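Local coordinates for protein toll-like receptor 6, Variable lymphocyte receptor B (Mus musculus, PDB 3A79) that probably serves, through its Toll-like receptor 6 part, as the leucine-rich repeat ectodomain that recognises diacylated lipopeptides together with TLR2, here fused to a lymphocyte receptor fragment, at residues B[156-161]-B[189-194]; B[177-182]-B[203-208]; B[197-202]-B[221-226]. All coordinates share one frame; numbering follows the deposited sequence.

Contact 1: residues B[156-161]-B[189-194]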
loop_
_atom_site.group_PDB
_atom_site.type_symbol
_atom_site.label_atom_id
_atom_site.label_comp_id
_atom_site.label_asym_id
_atom_site.label_seq_id
_atom_site.Cartn_x
_atom_site.Cartn_y
_atom_site.Cartn_z
ATOM N N ALA B 156 45.510 11.267 -15.730
ATOM C CA ALA B 156 45.165 12.645 -15.405
ATOM C C ALA B 156 45.336 13.581 -16.619
ATOM O O ALA B 156 44.885 14.735 -16.610
ATOM C CB ALA B 156 46.002 13.120 -14.231
ATOM N N LYS B 157 45.984 13.070 -17.661
ATOM C CA LYS B 157 46.215 13.829 -18.880
ATOM C C LYS B 157 45.888 12.964 -20.082
ATOM O O LYS B 157 46.198 11.777 -20.089
ATOM C CB LYS B 157 47.687 14.219 -19.000
ATOM C CG LYS B 157 48.234 15.185 -17.976
ATOM C CD LYS B 157 49.629 15.598 -18.432
ATOM C CE LYS B 157 50.542 16.014 -17.291
ATOM N NZ LYS B 157 51.920 16.274 -17.810
ATOM N N PHE B 158 45.315 13.562 -21.121
ATOM C CA PHE B 158 45.048 12.821 -22.352
ATOM C C PHE B 158 45.515 13.517 -23.645
ATOM O O PHE B 158 45.247 14.700 -23.859
ATOM C CB PHE B 158 43.564 12.445 -22.415
ATOM C CG PHE B 158 43.102 11.668 -21.220
ATOM C CD1 PHE B 158 42.505 12.309 -20.146
ATOM C CD2 PHE B 158 43.296 10.295 -21.152
ATOM C CE1 PHE B 158 42.091 11.587 -19.030
ATOM C CE2 PHE B 158 42.885 9.573 -20.041
ATOM C CZ PHE B 158 42.284 10.221 -18.982
ATOM N N ARG B 159 46.234 12.785 -24.497
ATOM C CA ARG B 159 46.549 13.280 -25.840
ATOM C C ARG B 159 45.884 12.402 -26.895
ATOM O O ARG B 159 45.612 11.235 -26.645
ATOM C CB ARG B 159 48.055 13.382 -26.076
ATOM C CG ARG B 159 48.713 14.601 -25.448
ATOM C CD ARG B 159 48.949 14.394 -23.966
ATOM N NE ARG B 159 49.561 13.094 -23.690
ATOM C CZ ARG B 159 50.847 12.805 -23.896
ATOM N NH1 ARG B 159 51.672 13.730 -24.396
ATOM N NH2 ARG B 159 51.307 11.587 -23.609
ATOM N N GLN B 160 45.615 12.962 -28.070
ATOM C CA GLN B 160 44.736 12.289 -29.023
ATOM C C GLN B 160 45.154 10.851 -29.262
ATOM O O GLN B 160 44.322 9.956 -29.392
ATOM C CB GLN B 160 44.671 13.034 -30.360
ATOM C CG GLN B 160 43.493 12.582 -31.213
ATOM C CD GLN B 160 43.668 12.869 -32.696
ATOM O OE1 GLN B 160 44.773 13.159 -33.159
ATOM N NE2 GLN B 160 42.567 12.780 -33.450
ATOM N N LEU B 161 46.460 10.636 -29.295
ATOM C CA LEU B 161 47.012 9.388 -29.790
ATOM C C LEU B 161 47.385 8.360 -28.724
ATOM O O LEU B 161 48.001 7.354 -29.044
ATOM C CB LEU B 161 48.238 9.695 -30.648
ATOM C CG LEU B 161 47.950 10.210 -32.049
ATOM C CD1 LEU B 161 49.213 10.103 -32.878
ATOM C CD2 LEU B 161 46.840 9.395 -32.661
ATOM N N GLU B 189 42.210 18.877 -24.245
ATOM C CA GLU B 189 42.829 17.580 -24.417
ATOM C C GLU B 189 41.950 16.736 -25.354
ATOM O O GLU B 189 40.725 16.862 -25.359
ATOM C CB GLU B 189 43.024 16.916 -23.040
ATOM C CG GLU B 189 43.531 17.888 -21.944
ATOM C CD GLU B 189 43.754 17.247 -20.552
ATOM O OE1 GLU B 189 44.051 16.034 -20.463
ATOM O OE2 GLU B 189 43.650 17.976 -19.536
ATOM N N SER B 190 42.574 15.905 -26.177
ATOM C CA SER B 190 41.817 15.024 -27.046
ATOM C C SER B 190 42.147 13.604 -26.643
ATOM O O SER B 190 43.058 13.368 -25.852
ATOM C CB SER B 190 42.191 15.238 -28.513
ATOM O OG SER B 190 42.213 16.617 -28.854
ATOM N N LEU B 191 41.406 12.651 -27.188
ATOM C CA LEU B 191 41.724 11.254 -26.983
ATOM C C LEU B 191 40.906 10.382 -27.913
ATOM O O LEU B 191 39.681 10.367 -27.859
ATOM C CB LEU B 191 41.473 10.850 -25.539
ATOM C CG LEU B 191 41.834 9.393 -25.283
ATOM C CD1 LEU B 191 43.343 9.249 -25.432
ATOM C CD2 LEU B 191 41.321 8.934 -23.911
ATOM N N GLN B 192 41.596 9.664 -28.780
ATOM C CA GLN B 192 40.935 8.779 -29.707
ATOM C C GLN B 192 40.727 7.465 -28.987
ATOM O O GLN B 192 41.693 6.866 -28.519
ATOM C CB GLN B 192 41.818 8.573 -30.934
ATOM C CG GLN B 192 41.271 7.579 -31.929
ATOM C CD GLN B 192 40.336 8.222 -32.917
ATOM O OE1 GLN B 192 40.773 8.957 -33.809
ATOM N NE2 GLN B 192 39.038 7.951 -32.770
ATOM N N ILE B 193 39.470 7.032 -28.884
ATOM C CA ILE B 193 39.136 5.725 -28.314
ATOM C C ILE B 193 39.091 4.611 -29.361
ATOM O O ILE B 193 38.299 4.667 -30.301
ATOM C CB ILE B 193 37.785 5.741 -27.580
ATOM C CG1 ILE B 193 37.939 6.307 -26.169
ATOM C CG2 ILE B 193 37.238 4.339 -27.479
ATOM C CD1 ILE B 193 37.868 7.805 -26.097
ATOM N N PRO B 194 39.933 3.582 -29.187
ATOM C CA PRO B 194 39.976 2.438 -30.107
ATOM C C PRO B 194 38.599 1.811 -30.221
ATOM O O PRO B 194 37.799 1.982 -29.307
ATOM C CB PRO B 194 40.930 1.464 -29.411
ATOM C CG PRO B 194 41.749 2.311 -28.495
ATOM C CD PRO B 194 40.851 3.415 -28.047
#
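Glu189 meets Phe158 from CB out to OE1. CB sits 3.2 Å from Phe158 O; CG starts out beside its own backbone N (chi1 -42°) and still passes near that carbonyl. The chain is extended from there and brings the carboxylate up to the backbone of 156-161, with Glu189 CD 4.0 Å from Phe158 N. At the tip OE1 accepts from Phe158 N at 2.9 Å, the donor lying nearly in line with the CD-OE1 bond, while OE2 packs near Tyr181. OE1 also comes to 4.0 Å from Phe158 CD1, with the ring and carboxylate planes turned 28° apart. An alanine in place of Glu189 would probably leave Phe158 N without this acceptor and open a gap beside the Phe158 ring. All this lies in the Toll-like receptor 6 part, in a leucine-rich repeat solenoid: 156-161 belongs to the loop leaving strand 150-154, and 189-194 to strand 190-196, which pairs with strand 214-220 and not with the long run of parallel strands. Leu191 CD2 meets Phe158 CD2 at 3.7 Å, while the other methyl, CD1, rests against Arg159 O; Leu176 touches both side chains. Ser190 CB, one residue back, packs on Gln160 CB at 3.8 Å, and Gln192 N bonds to Gln160 O at 2.8 Å. Gln160 NE2 has a weak bond to an N-acetylglucosamine of the protein's own glycan.

Contact 2: residues B[177-182]-B[203-208]. With BMA (beta-D-mannopyranose), chain F; NAG (2-acetamido-2-deoxy-beta-D-glucopyranose), chain C.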
loop_
_atom_site.group_PDB
_atom_site.type_symbol
_atom_site.label_atom_id
_atom_site.label_comp_id
_atom_site.label_asym_id
_atom_site.label_seq_id
_atom_site.Cartn_x
_atom_site.Cartn_y
_atom_site.Cartn_z
ATOM N N ASP B 177 39.056 5.738 -16.187
ATOM C CA ASP B 177 38.604 6.618 -15.126
ATOM C C ASP B 177 39.376 7.922 -15.035
ATOM O O ASP B 177 40.608 7.963 -15.087
ATOM C CB ASP B 177 38.632 5.923 -13.782
ATOM C CG ASP B 177 39.978 6.007 -13.132
ATOM O OD1 ASP B 177 40.794 5.115 -13.395
ATOM O OD2 ASP B 177 40.222 6.955 -12.357
ATOM N N LEU B 178 38.603 8.980 -14.859
ATOM C CA LEU B 178 39.081 10.340 -14.865
ATOM C C LEU B 178 38.916 10.880 -13.456
ATOM O O LEU B 178 38.547 12.037 -13.256
ATOM C CB LEU B 178 38.194 11.160 -15.796
ATOM C CG LEU B 178 38.025 10.945 -17.307
ATOM C CD1 LEU B 178 38.721 12.059 -18.043
ATOM C CD2 LEU B 178 38.463 9.572 -17.808
ATOM N N VAL B 179 39.135 10.030 -12.465
ATOM C CA VAL B 179 39.059 10.493 -11.091
ATOM C C VAL B 179 40.245 11.422 -10.853
ATOM O O VAL B 179 40.104 12.486 -10.247
ATOM C CB VAL B 179 39.081 9.327 -10.089
ATOM C CG1 VAL B 179 38.875 9.843 -8.696
ATOM C CG2 VAL B 179 37.998 8.338 -10.421
ATOM N N SER B 180 41.404 11.020 -11.370
ATOM C CA SER B 180 42.642 11.768 -11.185
ATOM C C SER B 180 42.687 13.079 -11.981
ATOM O O SER B 180 43.634 13.849 -11.857
ATOM C CB SER B 180 43.838 10.893 -11.576
ATOM O OG SER B 180 44.255 10.067 -10.509
ATOM N N TYR B 181 41.654 13.332 -12.781
ATOM C CA TYR B 181 41.679 14.392 -13.793
ATOM C C TYR B 181 41.163 15.758 -13.342
ATOM O O TYR B 181 40.062 15.881 -12.821
ATOM C CB TYR B 181 40.905 13.942 -15.037
ATOM C CG TYR B 181 40.505 15.061 -15.968
ATOM C CD1 TYR B 181 41.203 15.285 -17.149
ATOM C CD2 TYR B 181 39.425 15.891 -15.675
ATOM C CE1 TYR B 181 40.837 16.303 -18.013
ATOM C CE2 TYR B 181 39.056 16.919 -16.531
ATOM C CZ TYR B 181 39.767 17.120 -17.699
ATOM O OH TYR B 181 39.416 18.133 -18.562
ATOM N N HIS B 182 41.969 16.788 -13.577
ATOM C CA HIS B 182 41.577 18.162 -13.317
ATOM C C HIS B 182 41.675 18.899 -14.644
ATOM O O HIS B 182 42.365 18.431 -15.546
ATOM C CB HIS B 182 42.493 18.784 -12.255
ATOM C CG HIS B 182 42.659 17.930 -11.030
ATOM N ND1 HIS B 182 41.708 17.859 -10.033
ATOM C CD2 HIS B 182 43.661 17.100 -10.649
ATOM C CE1 HIS B 182 42.117 17.026 -9.091
ATOM N NE2 HIS B 182 43.300 16.551 -9.440
ATOM N N PHE B 203 34.040 8.983 -13.428
ATOM C CA PHE B 203 34.545 10.307 -13.072
ATOM C C PHE B 203 34.714 10.476 -11.571
ATOM O O PHE B 203 34.321 9.612 -10.789
ATOM C CB PHE B 203 33.608 11.377 -13.615
ATOM C CG PHE B 203 33.338 11.241 -15.082
ATOM C CD1 PHE B 203 32.161 10.664 -15.534
ATOM C CD2 PHE B 203 34.276 11.664 -16.012
ATOM C CE1 PHE B 203 31.914 10.524 -16.884
ATOM C CE2 PHE B 203 34.036 11.526 -17.362
ATOM C CZ PHE B 203 32.849 10.951 -17.799
ATOM N N HIS B 204 35.309 11.592 -11.168
ATOM C CA HIS B 204 35.439 11.897 -9.755
ATOM C C HIS B 204 34.051 11.914 -9.155
ATOM O O HIS B 204 33.148 12.539 -9.705
ATOM C CB HIS B 204 36.086 13.254 -9.576
ATOM C CG HIS B 204 36.491 13.558 -8.169
ATOM N ND1 HIS B 204 37.751 13.277 -7.680
ATOM C CD2 HIS B 204 35.816 14.148 -7.155
ATOM C CE1 HIS B 204 37.833 13.679 -6.425
ATOM N NE2 HIS B 204 36.671 14.211 -6.083
ATOM N N PRO B 205 33.880 11.234 -8.014
ATOM C CA PRO B 205 32.575 10.926 -7.427
ATOM C C PRO B 205 32.094 12.000 -6.459
ATOM O O PRO B 205 31.066 11.811 -5.805
ATOM C CB PRO B 205 32.852 9.642 -6.633
ATOM C CG PRO B 205 34.370 9.459 -6.646
ATOM C CD PRO B 205 34.968 10.713 -7.178
ATOM N N ASN B 206 32.828 13.103 -6.365
ATOM C CA ASN B 206 32.543 14.103 -5.352
ATOM C C ASN B 206 32.689 15.519 -5.845
ATOM O O ASN B 206 33.300 16.356 -5.179
ATOM C CB ASN B 206 33.459 13.910 -4.153
ATOM C CG ASN B 206 32.880 12.980 -3.141
ATOM O OD1 ASN B 206 31.702 13.086 -2.798
ATOM N ND2 ASN B 206 33.697 12.048 -2.651
ATOM N N SER B 207 32.132 15.792 -7.011
ATOM C CA SER B 207 32.232 17.127 -7.568
ATOM C C SER B 207 31.389 17.266 -8.809
ATOM O O SER B 207 30.873 16.286 -9.357
ATOM C CB SER B 207 33.684 17.482 -7.897
ATOM O OG SER B 207 34.313 16.416 -8.581
ATOM N N LEU B 208 31.250 18.511 -9.237
ATOM C CA LEU B 208 30.554 18.802 -10.458
ATOM C C LEU B 208 31.354 18.165 -11.577
ATOM O O LEU B 208 32.580 18.142 -11.528
ATOM C CB LEU B 208 30.426 20.312 -10.613
ATOM C CG LEU B 208 29.462 20.878 -9.565
ATOM C CD1 LEU B 208 29.349 22.391 -9.619
ATOM C CD2 LEU B 208 28.089 20.225 -9.763
HETATM C C1 BMA F . 32.195 9.376 -0.797
HETATM C C2 BMA F . 33.361 8.382 -0.835
HETATM C C3 BMA F . 34.200 8.439 0.450
HETATM C C4 BMA F . 34.488 9.883 0.881
HETATM C C5 BMA F . 33.191 10.691 0.900
HETATM C C6 BMA F . 33.416 12.141 1.331
HETATM O O2 BMA F . 34.163 8.633 -1.984
HETATM O O3 BMA F . 35.385 7.672 0.305
HETATM O O4 BMA F . 35.082 9.921 2.163
HETATM O O5 BMA F . 32.622 10.661 -0.391
HETATM O O6 BMA F . 32.239 12.900 1.128
HETATM C C1 NAG C . 27.763 9.037 -3.572
HETATM C C2 NAG C . 28.006 10.217 -2.631
HETATM C C3 NAG C . 29.498 10.453 -2.348
HETATM C C4 NAG C . 30.252 9.153 -2.107
HETATM C C5 NAG C . 29.955 8.202 -3.247
HETATM C C6 NAG C . 30.705 6.903 -3.046
HETATM C C7 NAG C . 26.386 12.009 -2.443
HETATM C C8 NAG C . 25.737 13.227 -3.039
HETATM N N2 NAG C . 27.354 11.410 -3.148
HETATM O O3 NAG C . 29.728 11.372 -1.293
HETATM O O4 NAG C . 31.632 9.429 -2.118
HETATM O O5 NAG C . 28.577 7.921 -3.284
HETATM O O6 NAG C . 30.040 6.218 -2.014
HETATM O O7 NAG C . 26.014 11.597 -1.344
#
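Leu178 and Phe203 lie side by side, pointing the same way into the protein, and they make the buried part of this contact. Leu178 CB and CG both meet Phe203 CD2, CB at 4.0 Å, and CG also reaches CE2. Phe158 adds to the cover of Leu178, and Phe209 meets the Phe203 ring edge to face. Next to them Val179 points its CG2 at the backbone, 3.9 Å from Phe203 O. In the leucine-rich repeat solenoid of the Toll-like receptor 6 part, this is where two strands that are neighbours in the parallel run, 171-178 and 198-203, give way to loops. Asp177 makes an Asx turn, OD2 accepting from Val179 N at 3.3 Å, 25° out of the carboxylate plane. The other side is partly exposed, and no hydrogen bond spans the two segments. Val179 and His204 cross at about a right angle: Val179 CG1, anti to its backbone N (chi1 -175°), stands 3.8 Å from His204 ND1, and Val179 O approaches the edge of the imidazole. Looser still, Pro205 CD merely brushes Val179 CG1 at 4.3 Å. Beyond it Asn206 turns to sugar, ND2 donating to O5 of a beta-mannose at 2.9 Å and, weakly, to O4 of an N-acetylglucosamine.

Contact 3: residues B[197-202]-B[221-226]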
loop_
_atom_site.group_PDB
_atom_site.type_symbol
_atom_site.label_atom_id
_atom_site.label_comp_id
_atom_site.label_asym_id
_atom_site.label_seq_id
_atom_site.Cartn_x
_atom_site.Cartn_y
_atom_site.Cartn_z
ATOM N N THR B 197 33.532 -2.724 -28.052
ATOM C CA THR B 197 32.115 -2.969 -27.819
ATOM C C THR B 197 31.578 -2.026 -26.721
ATOM O O THR B 197 30.618 -1.273 -26.935
ATOM C CB THR B 197 31.830 -4.432 -27.454
ATOM O OG1 THR B 197 32.189 -5.270 -28.556
ATOM C CG2 THR B 197 30.343 -4.616 -27.141
ATOM N N VAL B 198 32.209 -2.049 -25.554
ATOM C CA VAL B 198 31.773 -1.190 -24.464
ATOM C C VAL B 198 32.828 -0.152 -24.102
ATOM O O VAL B 198 34.017 -0.455 -24.053
ATOM C CB VAL B 198 31.413 -2.024 -23.217
ATOM C CG1 VAL B 198 31.003 -1.132 -22.067
ATOM C CG2 VAL B 198 30.305 -3.013 -23.545
ATOM N N LEU B 199 32.392 1.082 -23.874
ATOM C CA LEU B 199 33.264 2.087 -23.281
ATOM C C LEU B 199 32.666 2.559 -21.973
ATOM O O LEU B 199 31.594 3.155 -21.963
ATOM C CB LEU B 199 33.453 3.286 -24.201
ATOM C CG LEU B 199 34.339 4.365 -23.575
ATOM C CD1 LEU B 199 35.649 3.771 -23.102
ATOM C CD2 LEU B 199 34.597 5.451 -24.563
ATOM N N HIS B 200 33.360 2.288 -20.873
ATOM C CA HIS B 200 32.889 2.686 -19.552
ATOM C C HIS B 200 33.803 3.753 -18.972
ATOM O O HIS B 200 35.014 3.542 -18.806
ATOM C CB HIS B 200 32.844 1.482 -18.611
ATOM C CG HIS B 200 32.156 1.755 -17.308
ATOM N ND1 HIS B 200 31.879 3.030 -16.863
ATOM C CD2 HIS B 200 31.711 0.915 -16.343
ATOM C CE1 HIS B 200 31.276 2.966 -15.689
ATOM N NE2 HIS B 200 31.161 1.693 -15.352
ATOM N N LEU B 201 33.213 4.902 -18.664
ATOM C CA LEU B 201 33.964 6.026 -18.138
ATOM C C LEU B 201 33.511 6.355 -16.718
ATOM O O LEU B 201 32.321 6.526 -16.458
ATOM C CB LEU B 201 33.796 7.241 -19.054
ATOM C CG LEU B 201 34.178 6.970 -20.505
ATOM C CD1 LEU B 201 33.662 8.062 -21.416
ATOM C CD2 LEU B 201 35.681 6.832 -20.616
ATOM N N VAL B 202 34.463 6.429 -15.797
ATOM C CA VAL B 202 34.147 6.756 -14.411
ATOM C C VAL B 202 34.805 8.085 -14.045
ATOM O O VAL B 202 35.989 8.289 -14.316
ATOM C CB VAL B 202 34.618 5.638 -13.429
ATOM C CG1 VAL B 202 34.001 5.835 -12.072
ATOM C CG2 VAL B 202 34.274 4.259 -13.972
ATOM N N GLY B 221 29.452 0.094 -29.141
ATOM C CA GLY B 221 28.184 -0.575 -28.958
ATOM C C GLY B 221 27.444 0.007 -27.775
ATOM O O GLY B 221 26.221 0.154 -27.790
ATOM N N HIS B 222 28.203 0.349 -26.745
ATOM C CA HIS B 222 27.628 0.787 -25.490
ATOM C C HIS B 222 28.570 1.788 -24.853
ATOM O O HIS B 222 29.730 1.486 -24.569
ATOM C CB HIS B 222 27.419 -0.424 -24.578
ATOM C CG HIS B 222 26.610 -0.141 -23.349
ATOM N ND1 HIS B 222 25.476 0.643 -23.366
ATOM C CD2 HIS B 222 26.754 -0.566 -22.072
ATOM C CE1 HIS B 222 24.967 0.703 -22.149
ATOM N NE2 HIS B 222 25.725 -0.020 -21.344
ATOM N N LEU B 223 28.076 3.002 -24.675
ATOM C CA LEU B 223 28.803 4.004 -23.926
ATOM C C LEU B 223 28.241 3.969 -22.532
ATOM O O LEU B 223 27.034 3.835 -22.358
ATOM C CB LEU B 223 28.580 5.388 -24.518
ATOM C CG LEU B 223 29.158 6.494 -23.647
ATOM C CD1 LEU B 223 30.684 6.432 -23.676
ATOM C CD2 LEU B 223 28.657 7.814 -24.146
ATOM N N GLN B 224 29.097 4.084 -21.531
ATOM C CA GLN B 224 28.599 4.096 -20.168
ATOM C C GLN B 224 29.360 5.030 -19.242
ATOM O O GLN B 224 30.574 4.898 -19.072
ATOM C CB GLN B 224 28.596 2.691 -19.608
ATOM C CG GLN B 224 27.684 2.566 -18.436
ATOM C CD GLN B 224 28.052 1.404 -17.580
ATOM O OE1 GLN B 224 28.518 0.380 -18.092
ATOM N NE2 GLN B 224 27.871 1.551 -16.260
ATOM N N LEU B 225 28.630 5.972 -18.646
ATOM C CA LEU B 225 29.234 6.993 -17.798
ATOM C C LEU B 225 28.751 6.833 -16.373
ATOM O O LEU B 225 27.564 6.613 -16.148
ATOM C CB LEU B 225 28.872 8.411 -18.263
ATOM C CG LEU B 225 28.722 8.833 -19.723
ATOM C CD1 LEU B 225 28.754 10.342 -19.782
ATOM C CD2 LEU B 225 29.801 8.250 -20.603
ATOM N N SER B 226 29.667 6.991 -15.420
ATOM C CA SER B 226 29.360 6.843 -14.001
ATOM C C SER B 226 29.853 8.026 -13.166
ATOM O O SER B 226 30.952 8.526 -13.381
ATOM C CB SER B 226 29.967 5.549 -13.476
ATOM O OG SER B 226 29.466 4.428 -14.190
#
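Strands 198-202 and 222-226 run parallel, 4.7 Å apart at closest approach and only 11° off each other's direction, with Val198 level with His222 and Val202 with Ser226. The bonds alternate as parallel pairing demands: Leu199 N to His222 O, Gln224 N to Leu199 O, Leu201 N to Gln224 O at 2.7 Å, then Ser226 N to Leu201 O. At the start, where the chain turns a corner at Thr197 and again at Gly221, Thr197 O takes two donors, His222 N at 2.9 Å and Gly221 N at 2.8 Å.

Side chains alternate between two faces. On one, Gln224 lays its amide over the His200 imidazole: CD stands 3.8 Å above the plane, over the ring centre, and the two planes are 28° apart. CG is anti to the backbone N in both residues (chi1 -170° in His200), so both side chains start out alike; the ring and amide overlap in a stack. His200 ND1 also gives a weak bond, 3.2 Å, to Gln224 O, and Ser226 CB sits at the ring's edge. Val198 CG2 lies against His222 CB farther back.

The opposite face is leucine. Leu201 CD1 touches Leu223 CD1 and Leu225 CD2, at 4.1 and 4.0 Å, and Leu199 CD2 meets that same Leu223 methyl. Leu199 with Leu201, and Leu223 with Leu225, are the LxL pairs of successive leucine-rich repeats in the Toll-like receptor 6 part, turned into the solenoid core.

Helix 235-246 packs on three of these leucines, Phe241 and Leu245 against Leu201 and Leu242 against Leu223 and Leu225, while strand 171-178 flanks 198-202 and strand 252-261 lies beyond 222-226.

In the fold
The three contacts sit at the corners of a nearly equilateral triangle, each pair of centres about 16 Å apart, within neighbouring turns of the Toll-like receptor 6 solenoid. Along the chain, contact 1 closes before contact 3 opens, while contact 2 alternates with both. Contacts 2 and 3 share the run of parallel strands: Leu178 N probably bonds to Val202 O, and Phe203 N to Ser226 O. Contact 1 joins the loop after strand 150-154 to strand 190-196, which pairs with 214-220 outside that run, and it meets the others through apolar packing, Phe158 on Leu178 and Ile193 on Leu199. These neighbouring turns are thus joined on more than one side, building the curved scaffold that carries the surface glycans.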